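Local coordinates for fanconi-associated nuclease 1 homolog (Pseudomonas aeruginosa, PDB 5Y7Q), which belongs to the FAN1 family of nucleases, pairing an HTH region with a VRR-NUC domain, and is held here in complex with DNA, at residues A[87-92]-A[206-211]; A[196-201]-A[241-246]; A[390-395]-A[572-577]. All blocks are in the same frame, centred on the assembly; numbering follows the deposited sequence.

In the fold
Interactions 1 and 2 are neighbours, their centres about 15 Å apart, whereas interaction 3 lies across the centre of the chain, with its own centre about 46 and 48 Å from theirs. Along the sequence the first two alternate: helix 190-201, used by interaction 2, comes between the two segments of interaction 1, and helix 209-215 comes between those of interaction 2. They also touch, since Arg197 NH1 lies 2.9 Å from Gln206 O, a probable hydrogen bond. Interaction 3 follows later in the chain and packs helix 388-396 on the five-stranded mixed sheet. Interactions 1 and 2 thus belong to a helical region that contacts DNA, interaction 3 to the mixed sheet that includes VRR-NUC strands.

Interaction 1. Residues A[87-92]-A[206-211]; sequences MVMRKG and QDWSEF. With nucleotides of chain B.
Val88 and Met89, on the last turn of helix 78-89, meet the indole of Trp208, and this apolar contact is all that joins the two segments. Val88 holds CG1 anti to the backbone N (chi1 175°), and this branch reaches the pyrrole side of the indole, 3.9 Å from Trp208 NE1. Met89 arrives with CG, 3.7 Å from Trp208 CD1, and both approaches are slanted to the ring. A Met-aromatic contact adds to this: Met89 SD is 5.3 Å from the centroid of the five-membered ring of Trp208, at 47° from its normal. Phe47 and Val50 of helix 42-57 also pack against Trp208.

The polar contacts run instead to DNA. Arg90 NE donates to OP1 of DT8 of chain B at 2.9 Å, while Lys91 N donates to OP2 of the same nucleotide at 2.7 Å. Arg90 NH1 has partners in Lys99 O and Tyr102 OH, which would help to fix the guanidinium's rotation, and Lys91 NZ forms a salt bridge with a further phosphate. The loop after helix 78-89 grips one DNA phosphate through a side chain and a backbone N-H, beside an apolar contact between that helix and Trp208, in the FAN1 HTH region.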
loop_
_atom_site.group_PDB
_atom_site.type_symbol
_atom_site.label_atom_id
_atom_site.label_comp_id
_atom_site.label_asym_id
_atom_site.label_seq_id
_atom_site.Cartn_x
_atom_site.Cartn_y
_atom_site.Cartn_z
ATOM N N MET A 87 -21.209 -13.671 -8.341
ATOM C CA MET A 87 -21.691 -12.383 -7.837
ATOM C C MET A 87 -20.713 -11.770 -6.831
ATOM O O MET A 87 -20.484 -10.551 -6.838
ATOM C CB MET A 87 -23.081 -12.545 -7.213
ATOM C CG MET A 87 -24.124 -13.144 -8.180
ATOM S SD MET A 87 -25.652 -13.674 -7.432
ATOM C CE MET A 87 -26.229 -12.119 -6.835
ATOM N N VAL A 88 -20.109 -12.606 -5.985
ATOM C CA VAL A 88 -19.213 -12.120 -4.943
ATOM C C VAL A 88 -17.984 -11.469 -5.550
ATOM O O VAL A 88 -17.502 -10.448 -5.058
ATOM C CB VAL A 88 -18.829 -13.277 -4.008
ATOM C CG1 VAL A 88 -17.800 -12.831 -2.987
ATOM C CG2 VAL A 88 -20.084 -13.868 -3.325
ATOM N N MET A 89 -17.459 -12.032 -6.631
ATOM C CA MET A 89 -16.226 -11.496 -7.198
ATOM C C MET A 89 -16.444 -10.303 -8.109
ATOM O O MET A 89 -15.455 -9.709 -8.562
ATOM C CB MET A 89 -15.489 -12.580 -7.976
ATOM C CG MET A 89 -14.999 -13.678 -7.087
ATOM S SD MET A 89 -14.185 -14.986 -7.989
ATOM C CE MET A 89 -15.136 -14.964 -9.545
ATOM N N ARG A 90 -17.683 -9.943 -8.420
ATOM C CA ARG A 90 -17.887 -8.765 -9.242
ATOM C C ARG A 90 -18.139 -7.570 -8.337
ATOM O O ARG A 90 -18.319 -7.704 -7.126
ATOM C CB ARG A 90 -19.036 -8.984 -10.235
ATOM C CG ARG A 90 -18.680 -9.864 -11.423
ATOM C CD ARG A 90 -19.892 -10.432 -12.171
ATOM N NE ARG A 90 -20.658 -9.383 -12.854
ATOM C CZ ARG A 90 -21.312 -9.556 -14.002
ATOM N NH1 ARG A 90 -21.287 -10.742 -14.610
ATOM N NH2 ARG A 90 -21.981 -8.539 -14.550
ATOM N N LYS A 91 -18.195 -6.396 -8.952
ATOM C CA LYS A 91 -18.301 -5.145 -8.215
ATOM C C LYS A 91 -19.746 -4.874 -7.822
ATOM O O LYS A 91 -20.684 -5.159 -8.580
ATOM C CB LYS A 91 -17.755 -3.989 -9.067
ATOM C CG LYS A 91 -18.028 -2.579 -8.552
ATOM C CD LYS A 91 -17.299 -2.290 -7.246
ATOM C CE LYS A 91 -16.039 -1.462 -7.486
ATOM N NZ LYS A 91 -16.341 -0.075 -7.974
ATOM N N GLY A 92 -19.923 -4.323 -6.628
ATOM C CA GLY A 92 -21.244 -3.936 -6.195
ATOM C C GLY A 92 -22.097 -5.126 -5.824
ATOM O O GLY A 92 -21.688 -6.282 -5.982
ATOM N N GLN A 206 -6.526 -7.688 -0.771
ATOM C CA GLN A 206 -6.302 -8.783 -1.711
ATOM C C GLN A 206 -7.625 -9.448 -2.097
ATOM O O GLN A 206 -8.480 -9.704 -1.245
ATOM C CB GLN A 206 -5.342 -9.819 -1.103
ATOM C CG GLN A 206 -4.012 -9.226 -0.538
ATOM C CD GLN A 206 -2.907 -10.270 -0.318
ATOM O OE1 GLN A 206 -2.501 -10.553 0.817
ATOM N NE2 GLN A 206 -2.399 -10.818 -1.413
ATOM N N ASP A 207 -7.786 -9.720 -3.393
ATOM C CA ASP A 207 -8.997 -10.303 -3.953
ATOM C C ASP A 207 -8.866 -11.815 -4.025
ATOM O O ASP A 207 -7.801 -12.388 -3.762
ATOM C CB ASP A 207 -9.268 -9.769 -5.359
ATOM C CG ASP A 207 -9.825 -8.356 -5.359
ATOM O OD1 ASP A 207 -9.861 -7.716 -4.282
ATOM O OD2 ASP A 207 -10.224 -7.876 -6.446
ATOM N N TRP A 208 -9.958 -12.471 -4.446
ATOM C CA TRP A 208 -9.895 -13.890 -4.759
ATOM C C TRP A 208 -9.155 -14.151 -6.068
ATOM O O TRP A 208 -8.678 -15.270 -6.283
ATOM C CB TRP A 208 -11.296 -14.492 -4.830
ATOM C CG TRP A 208 -12.274 -13.979 -3.812
ATOM C CD1 TRP A 208 -13.112 -12.902 -3.946
ATOM C CD2 TRP A 208 -12.543 -14.533 -2.520
ATOM N NE1 TRP A 208 -13.876 -12.747 -2.807
ATOM C CE2 TRP A 208 -13.542 -13.734 -1.919
ATOM C CE3 TRP A 208 -12.015 -15.606 -1.799
ATOM C CZ2 TRP A 208 -14.025 -13.985 -0.643
ATOM C CZ3 TRP A 208 -12.492 -15.852 -0.535
ATOM C CH2 TRP A 208 -13.490 -15.047 0.033
ATOM N N SER A 209 -9.035 -13.149 -6.946
ATOM C CA SER A 209 -8.299 -13.354 -8.191
ATOM C C SER A 209 -6.806 -13.593 -7.945
ATOM O O SER A 209 -6.103 -14.059 -8.854
ATOM C CB SER A 209 -8.532 -12.170 -9.134
ATOM O OG SER A 209 -8.789 -10.981 -8.410
ATOM N N GLU A 210 -6.330 -13.339 -6.724
ATOM C CA GLU A 210 -5.024 -13.824 -6.311
ATOM C C GLU A 210 -4.815 -15.288 -6.699
ATOM O O GLU A 210 -3.722 -15.674 -7.131
ATOM C CB GLU A 210 -4.881 -13.641 -4.808
ATOM C CG GLU A 210 -3.516 -13.196 -4.373
ATOM C CD GLU A 210 -3.257 -11.702 -4.558
ATOM O OE1 GLU A 210 -2.079 -11.306 -4.464
ATOM O OE2 GLU A 210 -4.214 -10.923 -4.768
ATOM N N PHE A 211 -5.859 -16.115 -6.574
ATOM C CA PHE A 211 -5.713 -17.530 -6.916
ATOM C C PHE A 211 -5.502 -17.739 -8.407
ATOM O O PHE A 211 -4.685 -18.575 -8.812
ATOM C CB PHE A 211 -6.931 -18.312 -6.452
ATOM C CG PHE A 211 -6.926 -18.586 -4.985
ATOM C CD1 PHE A 211 -6.417 -19.781 -4.496
ATOM C CD2 PHE A 211 -7.399 -17.635 -4.089
ATOM C CE1 PHE A 211 -6.384 -20.029 -3.149
ATOM C CE2 PHE A 211 -7.373 -17.880 -2.739
ATOM C CZ PHE A 211 -6.860 -19.085 -2.263
ATOM P P DT B 8 -18.194 -6.209 -12.739
ATOM O OP1 DT B 8 -19.626 -6.640 -12.694
ATOM O OP2 DT B 8 -17.429 -6.028 -11.486
ATOM O "O5'" DT B 8 -17.485 -7.189 -13.756
ATOM C "C5'" DT B 8 -17.912 -7.137 -15.088
ATOM C "C4'" DT B 8 -17.201 -8.148 -15.929
ATOM O "O4'" DT B 8 -15.988 -7.565 -16.448
ATOM C "C3'" DT B 8 -16.795 -9.409 -15.193
ATOM O "O3'" DT B 8 -17.109 -10.495 -15.995
ATOM C "C2'" DT B 8 -15.274 -9.249 -15.017
ATOM C "C1'" DT B 8 -14.922 -8.465 -16.262
ATOM N N1 DT B 8 -13.629 -7.667 -16.214
ATOM C C2 DT B 8 -12.785 -7.723 -17.304
ATOM O O2 DT B 8 -13.010 -8.407 -18.289
ATOM N N3 DT B 8 -11.654 -6.960 -17.203
ATOM C C4 DT B 8 -11.285 -6.145 -16.148
ATOM O O4 DT B 8 -10.243 -5.485 -16.156
ATOM C C5 DT B 8 -12.202 -6.122 -15.041
ATOM C C7 DT B 8 -11.893 -5.269 -13.851
ATOM C C6 DT B 8 -13.330 -6.870 -15.125
ATOM P P DT B 9 -17.166 -11.972 -15.395
ATOM O OP1 DT B 9 -18.401 -12.491 -16.019
ATOM O OP2 DT B 9 -16.883 -12.020 -13.940
ATOM O "O5'" DT B 9 -15.938 -12.679 -16.093
ATOM C "C5'" DT B 9 -15.786 -12.555 -17.494
ATOM C "C4'" DT B 9 -14.510 -13.216 -17.955
ATOM O "O4'" DT B 9 -13.444 -12.237 -17.980
ATOM C "C3'" DT B 9 -14.031 -14.366 -17.060
ATOM O "O3'" DT B 9 -13.681 -15.462 -17.853
ATOM C "C2'" DT B 9 -12.812 -13.789 -16.348
ATOM C "C1'" DT B 9 -12.297 -12.768 -17.356
ATOM N N1 DT B 9 -11.546 -11.633 -16.721
ATOM C C2 DT B 9 -10.423 -11.115 -17.343
ATOM O O2 DT B 9 -9.986 -11.530 -18.411
ATOM N N3 DT B 9 -9.822 -10.087 -16.662
ATOM C C4 DT B 9 -10.216 -9.540 -15.448
ATOM O O4 DT B 9 -9.606 -8.617 -14.908
ATOM C C5 DT B 9 -11.383 -10.138 -14.853
ATOM C C7 DT B 9 -11.895 -9.632 -13.548
ATOM C C6 DT B 9 -11.988 -11.133 -15.511
#

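Interaction 2. Residues A[196-201]-A[241-246]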
loop_
_atom_site.group_PDB
_atom_site.type_symbol
_atom_site.label_atom_id
_atom_site.label_comp_id
_atom_site.label_asym_id
_atom_site.label_seq_id
_atom_site.Cartn_x
_atom_site.Cartn_y
_atom_site.Cartn_z
ATOM N N LEU A 196 -14.755 -13.368 5.641
ATOM C CA LEU A 196 -13.986 -14.574 5.334
ATOM C C LEU A 196 -12.704 -14.237 4.574
ATOM O O LEU A 196 -11.628 -14.744 4.907
ATOM C CB LEU A 196 -14.824 -15.568 4.538
ATOM C CG LEU A 196 -16.094 -16.201 5.132
ATOM C CD1 LEU A 196 -16.803 -16.966 4.022
ATOM C CD2 LEU A 196 -15.837 -17.126 6.336
ATOM N N ARG A 197 -12.807 -13.372 3.562
ATOM C CA ARG A 197 -11.646 -12.875 2.826
ATOM C C ARG A 197 -10.576 -12.314 3.764
ATOM O O ARG A 197 -9.391 -12.659 3.663
ATOM C CB ARG A 197 -12.105 -11.794 1.846
ATOM C CG ARG A 197 -11.163 -11.548 0.711
ATOM C CD ARG A 197 -11.900 -10.909 -0.447
ATOM N NE ARG A 197 -12.632 -9.726 -0.018
ATOM C CZ ARG A 197 -12.079 -8.544 0.194
ATOM N NH1 ARG A 197 -10.782 -8.389 0.010
ATOM N NH2 ARG A 197 -12.813 -7.525 0.593
ATOM N N LEU A 198 -10.981 -11.438 4.685
ATOM C CA LEU A 198 -10.013 -10.827 5.572
ATOM C C LEU A 198 -9.447 -11.862 6.536
ATOM O O LEU A 198 -8.262 -11.816 6.877
ATOM C CB LEU A 198 -10.650 -9.643 6.298
ATOM C CG LEU A 198 -10.087 -9.391 7.692
ATOM C CD1 LEU A 198 -8.828 -8.534 7.620
ATOM C CD2 LEU A 198 -11.104 -8.803 8.663
ATOM N N MET A 199 -10.246 -12.840 6.953
ATOM C CA MET A 199 -9.663 -13.893 7.789
ATOM C C MET A 199 -8.594 -14.693 7.035
ATOM O O MET A 199 -7.545 -15.032 7.600
ATOM C CB MET A 199 -10.751 -14.817 8.331
ATOM C CG MET A 199 -11.170 -14.489 9.739
ATOM S SD MET A 199 -12.509 -15.561 10.272
ATOM C CE MET A 199 -13.737 -15.030 9.089
ATOM N N TYR A 200 -8.833 -15.006 5.760
ATOM C CA TYR A 200 -7.844 -15.790 5.027
ATOM C C TYR A 200 -6.592 -14.969 4.713
ATOM O O TYR A 200 -5.475 -15.469 4.863
ATOM C CB TYR A 200 -8.460 -16.350 3.750
ATOM C CG TYR A 200 -7.511 -17.139 2.848
ATOM C CD1 TYR A 200 -7.297 -18.488 3.057
ATOM C CD2 TYR A 200 -6.866 -16.537 1.758
ATOM C CE1 TYR A 200 -6.457 -19.225 2.242
ATOM C CE2 TYR A 200 -6.027 -17.275 0.932
ATOM C CZ TYR A 200 -5.827 -18.627 1.184
ATOM O OH TYR A 200 -4.999 -19.392 0.387
ATOM N N PHE A 201 -6.753 -13.717 4.269
ATOM C CA PHE A 201 -5.623 -12.938 3.779
ATOM C C PHE A 201 -4.901 -12.131 4.844
ATOM O O PHE A 201 -3.769 -11.701 4.597
ATOM C CB PHE A 201 -6.068 -11.963 2.691
ATOM C CG PHE A 201 -6.250 -12.597 1.345
ATOM C CD1 PHE A 201 -5.203 -13.238 0.718
ATOM C CD2 PHE A 201 -7.468 -12.544 0.699
ATOM C CE1 PHE A 201 -5.378 -13.830 -0.535
ATOM C CE2 PHE A 201 -7.645 -13.121 -0.559
ATOM C CZ PHE A 201 -6.610 -13.771 -1.172
ATOM N N ALA A 241 -12.128 -5.783 15.189
ATOM C CA ALA A 241 -11.547 -4.451 15.263
ATOM C C ALA A 241 -11.051 -3.993 13.906
ATOM O O ALA A 241 -11.283 -2.845 13.519
ATOM C CB ALA A 241 -10.418 -4.413 16.290
ATOM N N TYR A 242 -10.337 -4.863 13.180
ATOM C CA TYR A 242 -9.890 -4.511 11.828
ATOM C C TYR A 242 -11.073 -4.055 10.991
ATOM O O TYR A 242 -10.995 -3.044 10.275
ATOM C CB TYR A 242 -9.195 -5.715 11.170
ATOM C CG TYR A 242 -8.302 -5.430 9.979
ATOM C CD1 TYR A 242 -8.825 -5.004 8.775
ATOM C CD2 TYR A 242 -6.927 -5.621 10.058
ATOM C CE1 TYR A 242 -8.004 -4.738 7.680
ATOM C CE2 TYR A 242 -6.092 -5.360 8.971
ATOM C CZ TYR A 242 -6.639 -4.921 7.777
ATOM O OH TYR A 242 -5.826 -4.663 6.677
ATOM N N LEU A 243 -12.205 -4.772 11.109
ATOM C CA LEU A 243 -13.393 -4.379 10.367
ATOM C C LEU A 243 -13.898 -3.024 10.820
ATOM O O LEU A 243 -14.377 -2.226 10.002
ATOM C CB LEU A 243 -14.479 -5.431 10.510
ATOM C CG LEU A 243 -14.155 -6.669 9.684
ATOM C CD1 LEU A 243 -15.124 -7.773 10.002
ATOM C CD2 LEU A 243 -14.156 -6.326 8.198
ATOM N N HIS A 244 -13.786 -2.725 12.113
ATOM C CA HIS A 244 -14.281 -1.431 12.557
ATOM C C HIS A 244 -13.411 -0.290 12.041
ATOM O O HIS A 244 -13.926 0.729 11.570
ATOM C CB HIS A 244 -14.384 -1.366 14.065
ATOM C CG HIS A 244 -15.011 -0.097 14.529
ATOM N ND1 HIS A 244 -14.424 0.731 15.462
ATOM C CD2 HIS A 244 -16.150 0.521 14.135
ATOM C CE1 HIS A 244 -15.193 1.788 15.649
ATOM N NE2 HIS A 244 -16.243 1.688 14.853
ATOM N N LEU A 245 -12.094 -0.424 12.136
ATOM C CA LEU A 245 -11.245 0.625 11.602
ATOM C C LEU A 245 -11.502 0.789 10.125
ATOM O O LEU A 245 -11.768 1.900 9.657
ATOM C CB LEU A 245 -9.774 0.327 11.872
ATOM C CG LEU A 245 -9.447 0.134 13.355
ATOM C CD1 LEU A 245 -7.982 -0.206 13.542
ATOM C CD2 LEU A 245 -9.825 1.382 14.127
ATOM N N PHE A 246 -11.500 -0.322 9.381
ATOM C CA PHE A 246 -11.747 -0.263 7.939
ATOM C C PHE A 246 -13.019 0.509 7.641
ATOM O O PHE A 246 -13.025 1.426 6.806
ATOM C CB PHE A 246 -11.819 -1.674 7.371
ATOM C CG PHE A 246 -11.956 -1.731 5.874
ATOM C CD1 PHE A 246 -13.204 -1.668 5.269
ATOM C CD2 PHE A 246 -10.842 -1.900 5.070
ATOM C CE1 PHE A 246 -13.329 -1.737 3.892
ATOM C CE2 PHE A 246 -10.973 -1.970 3.683
ATOM C CZ PHE A 246 -12.212 -1.891 3.102
#
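Leu198 divides its two methyl groups between Tyr242 and Leu243, and in doing so makes the whole of the contact between helices 190-201 and 236-253 within these segments. The tight part is the tyrosine side. Leu198 CD1 sits over one face of the Tyr242 ring, 3.8 Å from its centroid and only 15° off the normal, a CH-pi contact of nearly ideal direction. Its nearest ring atom is Tyr242 CD1 at 3.7 Å, with the methyl displaced slightly toward that rim. The ring is presented in this way because Tyr242 carries CG anti to its backbone N (chi1 -161°), from a CB that already points at the opposing helix. Both residues are buried, and Leu275 and Arg278 of helix 273-292 also touch Tyr242, so Tyr242 packs against both helices.

The other branch makes the looser half. Leu198 CD2 approaches Leu243 at CG, 3.9 Å away, and at CD2, 4.0 Å away, meeting a residue that is partly exposed. The side chains of Arg197 and Phe246, both partly exposed, come no nearer than 6.2 Å to the facing segment. Arg197 turns instead to the chain that follows its helix, where NH1 is hydrogen-bonded to Leu204 O. Val239, one turn before Leu243, continues the apolar seam by touching both Leu198 and Met199. The backbones remain well separated, with Leu198 CA and Leu243 CA 8.7 Å apart.

One branched residue set between an aromatic face and an aliphatic neighbour is a simple form of helix-helix packing, here joining helix 190-201 to the long helix 236-253 in the helical part of the protein.

Interaction 3. Residues A[390-395]-A[572-577]; sequences WAVREH and CYVRWH
With chi1 at 176°, Val392 turns CG2 away from its own carbonyl carbon and out toward strand 569-577, and Val574, at 172°, likewise turns its CG2 toward the helix. The two CG2 methyls of Val392 and Val574 therefore meet at 3.6 Å. Cys572, two residues earlier on the strand and on the same side of it, adds its sulfur: SG lies 3.9 Å from Val392 CG2 and 4.1 Å from Val392 CG1, so the valine is held by both of its branches.

Next to Val392 in the helix, Ala391 brings CB to the rim of the Trp576 indole, near the ring plane, 4.3 Å from CH2. Val574 CG1 lies over a face of that same indole, linking the two halves of the contact. Val544 of strand 538-545 also touches Val392, and Phe381 meets Trp576 edge-to-face.

The axes of segments 390-395 and 572-577 pass 10.5 Å apart, with their directions at 102°. A helix laid over the apolar face of a mixed sheet, here on a strand flanked by two parallel neighbours, is the alpha/beta packing of the restriction-endonuclease-like fold to which VRR-NUC domains belong.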
loop_
_atom_site.group_PDB
_atom_site.type_symbol
_atom_site.label_atom_id
_atom_site.label_comp_id
_atom_site.label_asym_id
_atom_site.label_seq_id
_atom_site.Cartn_x
_atom_site.Cartn_y
_atom_site.Cartn_z
ATOM N N TRP A 390 17.025 11.330 -17.303
ATOM C CA TRP A 390 17.480 10.691 -18.534
ATOM C C TRP A 390 18.530 11.534 -19.234
ATOM O O TRP A 390 19.439 10.989 -19.877
ATOM C CB TRP A 390 16.305 10.441 -19.483
ATOM C CG TRP A 390 15.285 9.503 -18.932
ATOM C CD1 TRP A 390 13.993 9.800 -18.610
ATOM C CD2 TRP A 390 15.472 8.114 -18.618
ATOM N NE1 TRP A 390 13.361 8.682 -18.121
ATOM C CE2 TRP A 390 14.245 7.634 -18.112
ATOM C CE3 TRP A 390 16.558 7.231 -18.717
ATOM C CZ2 TRP A 390 14.068 6.307 -17.708
ATOM C CZ3 TRP A 390 16.384 5.922 -18.316
ATOM C CH2 TRP A 390 15.142 5.469 -17.817
ATOM N N ALA A 391 18.424 12.858 -19.125
ATOM C CA ALA A 391 19.383 13.718 -19.807
ATOM C C ALA A 391 20.752 13.597 -19.170
ATOM O O ALA A 391 21.758 13.417 -19.869
ATOM C CB ALA A 391 18.918 15.176 -19.794
ATOM N N VAL A 392 20.815 13.702 -17.843
ATOM C CA VAL A 392 22.108 13.556 -17.196
ATOM C C VAL A 392 22.663 12.172 -17.467
ATOM O O VAL A 392 23.854 12.016 -17.773
ATOM C CB VAL A 392 22.017 13.833 -15.689
ATOM C CG1 VAL A 392 23.347 13.575 -15.065
ATOM C CG2 VAL A 392 21.617 15.263 -15.441
ATOM N N ARG A 393 21.803 11.150 -17.400
ATOM C CA ARG A 393 22.270 9.789 -17.628
ATOM C C ARG A 393 22.899 9.646 -19.014
ATOM O O ARG A 393 23.939 8.994 -19.163
ATOM C CB ARG A 393 21.122 8.802 -17.448
ATOM C CG ARG A 393 21.602 7.394 -17.230
ATOM C CD ARG A 393 20.685 6.433 -17.905
ATOM N NE ARG A 393 20.624 6.690 -19.333
ATOM C CZ ARG A 393 21.476 6.167 -20.211
ATOM N NH1 ARG A 393 22.451 5.365 -19.794
ATOM N NH2 ARG A 393 21.364 6.451 -21.503
ATOM N N GLU A 394 22.298 10.260 -20.038
ATOM C CA GLU A 394 22.909 10.230 -21.367
ATOM C C GLU A 394 24.238 10.963 -21.368
ATOM O O GLU A 394 25.231 10.481 -21.924
ATOM C CB GLU A 394 21.980 10.855 -22.408
ATOM C CG GLU A 394 20.861 9.940 -22.891
ATOM C CD GLU A 394 21.322 8.956 -23.953
ATOM O OE1 GLU A 394 22.429 9.156 -24.510
ATOM O OE2 GLU A 394 20.570 7.990 -24.229
ATOM N N HIS A 395 24.274 12.137 -20.745
ATOM C CA HIS A 395 25.463 12.977 -20.844
ATOM C C HIS A 395 26.659 12.330 -20.146
ATOM O O HIS A 395 27.796 12.433 -20.621
ATOM C CB HIS A 395 25.157 14.362 -20.268
ATOM C CG HIS A 395 26.351 15.250 -20.160
ATOM N ND1 HIS A 395 26.834 15.976 -21.228
ATOM C CD2 HIS A 395 27.165 15.527 -19.113
ATOM C CE1 HIS A 395 27.892 16.669 -20.842
ATOM N NE2 HIS A 395 28.116 16.412 -19.564
ATOM N N CYS A 572 23.964 16.775 -8.838
ATOM C CA CYS A 572 24.114 17.410 -10.138
ATOM C C CYS A 572 22.951 18.361 -10.399
ATOM O O CYS A 572 21.801 17.926 -10.519
ATOM C CB CYS A 572 24.199 16.344 -11.218
ATOM S SG CYS A 572 23.905 16.970 -12.834
ATOM N N TYR A 573 23.252 19.647 -10.501
ATOM C CA TYR A 573 22.251 20.676 -10.749
ATOM C C TYR A 573 22.306 21.095 -12.218
ATOM O O TYR A 573 23.363 21.503 -12.712
ATOM C CB TYR A 573 22.495 21.878 -9.837
ATOM C CG TYR A 573 22.322 21.599 -8.354
ATOM C CD1 TYR A 573 21.109 21.870 -7.712
ATOM C CD2 TYR A 573 23.368 21.088 -7.587
ATOM C CE1 TYR A 573 20.934 21.639 -6.351
ATOM C CE2 TYR A 573 23.203 20.851 -6.217
ATOM C CZ TYR A 573 21.980 21.125 -5.611
ATOM O OH TYR A 573 21.791 20.905 -4.265
ATOM N N VAL A 574 21.167 21.025 -12.906
ATOM C CA VAL A 574 21.103 21.226 -14.351
ATOM C C VAL A 574 20.385 22.533 -14.695
ATOM O O VAL A 574 19.337 22.856 -14.117
ATOM C CB VAL A 574 20.417 20.014 -15.011
ATOM C CG1 VAL A 574 20.144 20.254 -16.498
ATOM C CG2 VAL A 574 21.283 18.809 -14.818
ATOM N N ARG A 575 20.964 23.285 -15.633
ATOM C CA ARG A 575 20.330 24.397 -16.334
ATOM C C ARG A 575 20.181 24.035 -17.808
ATOM O O ARG A 575 20.921 23.202 -18.341
ATOM C CB ARG A 575 21.149 25.691 -16.249
ATOM C CG ARG A 575 21.438 26.270 -14.879
ATOM C CD ARG A 575 22.349 27.537 -15.018
ATOM N NE ARG A 575 23.385 27.374 -16.052
ATOM C CZ ARG A 575 24.360 28.249 -16.305
ATOM N NH1 ARG A 575 25.237 28.006 -17.274
ATOM N NH2 ARG A 575 24.471 29.367 -15.596
ATOM N N TRP A 576 19.227 24.674 -18.480
ATOM C CA TRP A 576 19.004 24.429 -19.898
ATOM C C TRP A 576 19.543 25.580 -20.744
ATOM O O TRP A 576 19.439 26.752 -20.370
ATOM C CB TRP A 576 17.521 24.247 -20.209
ATOM C CG TRP A 576 16.821 23.172 -19.463
ATOM C CD1 TRP A 576 15.776 23.327 -18.598
ATOM C CD2 TRP A 576 17.073 21.761 -19.539
ATOM N NE1 TRP A 576 15.372 22.107 -18.124
ATOM C CE2 TRP A 576 16.148 21.128 -18.687
ATOM C CE3 TRP A 576 17.996 20.975 -20.241
ATOM C CZ2 TRP A 576 16.117 19.744 -18.509
ATOM C CZ3 TRP A 576 17.969 19.602 -20.070
ATOM C CH2 TRP A 576 17.030 18.998 -19.209
ATOM N N HIS A 577 20.094 25.237 -21.904
ATOM C CA HIS A 577 20.605 26.207 -22.859
ATOM C C HIS A 577 19.647 26.297 -24.043
ATOM O O HIS A 577 19.312 25.271 -24.646
ATOM C CB HIS A 577 22.010 25.808 -23.329
ATOM C CG HIS A 577 22.588 26.723 -24.365
ATOM N ND1 HIS A 577 22.141 26.750 -25.670
ATOM C CD2 HIS A 577 23.583 27.639 -24.291
ATOM C CE1 HIS A 577 22.830 27.648 -26.355
ATOM N NE2 HIS A 577 23.712 28.201 -25.542
#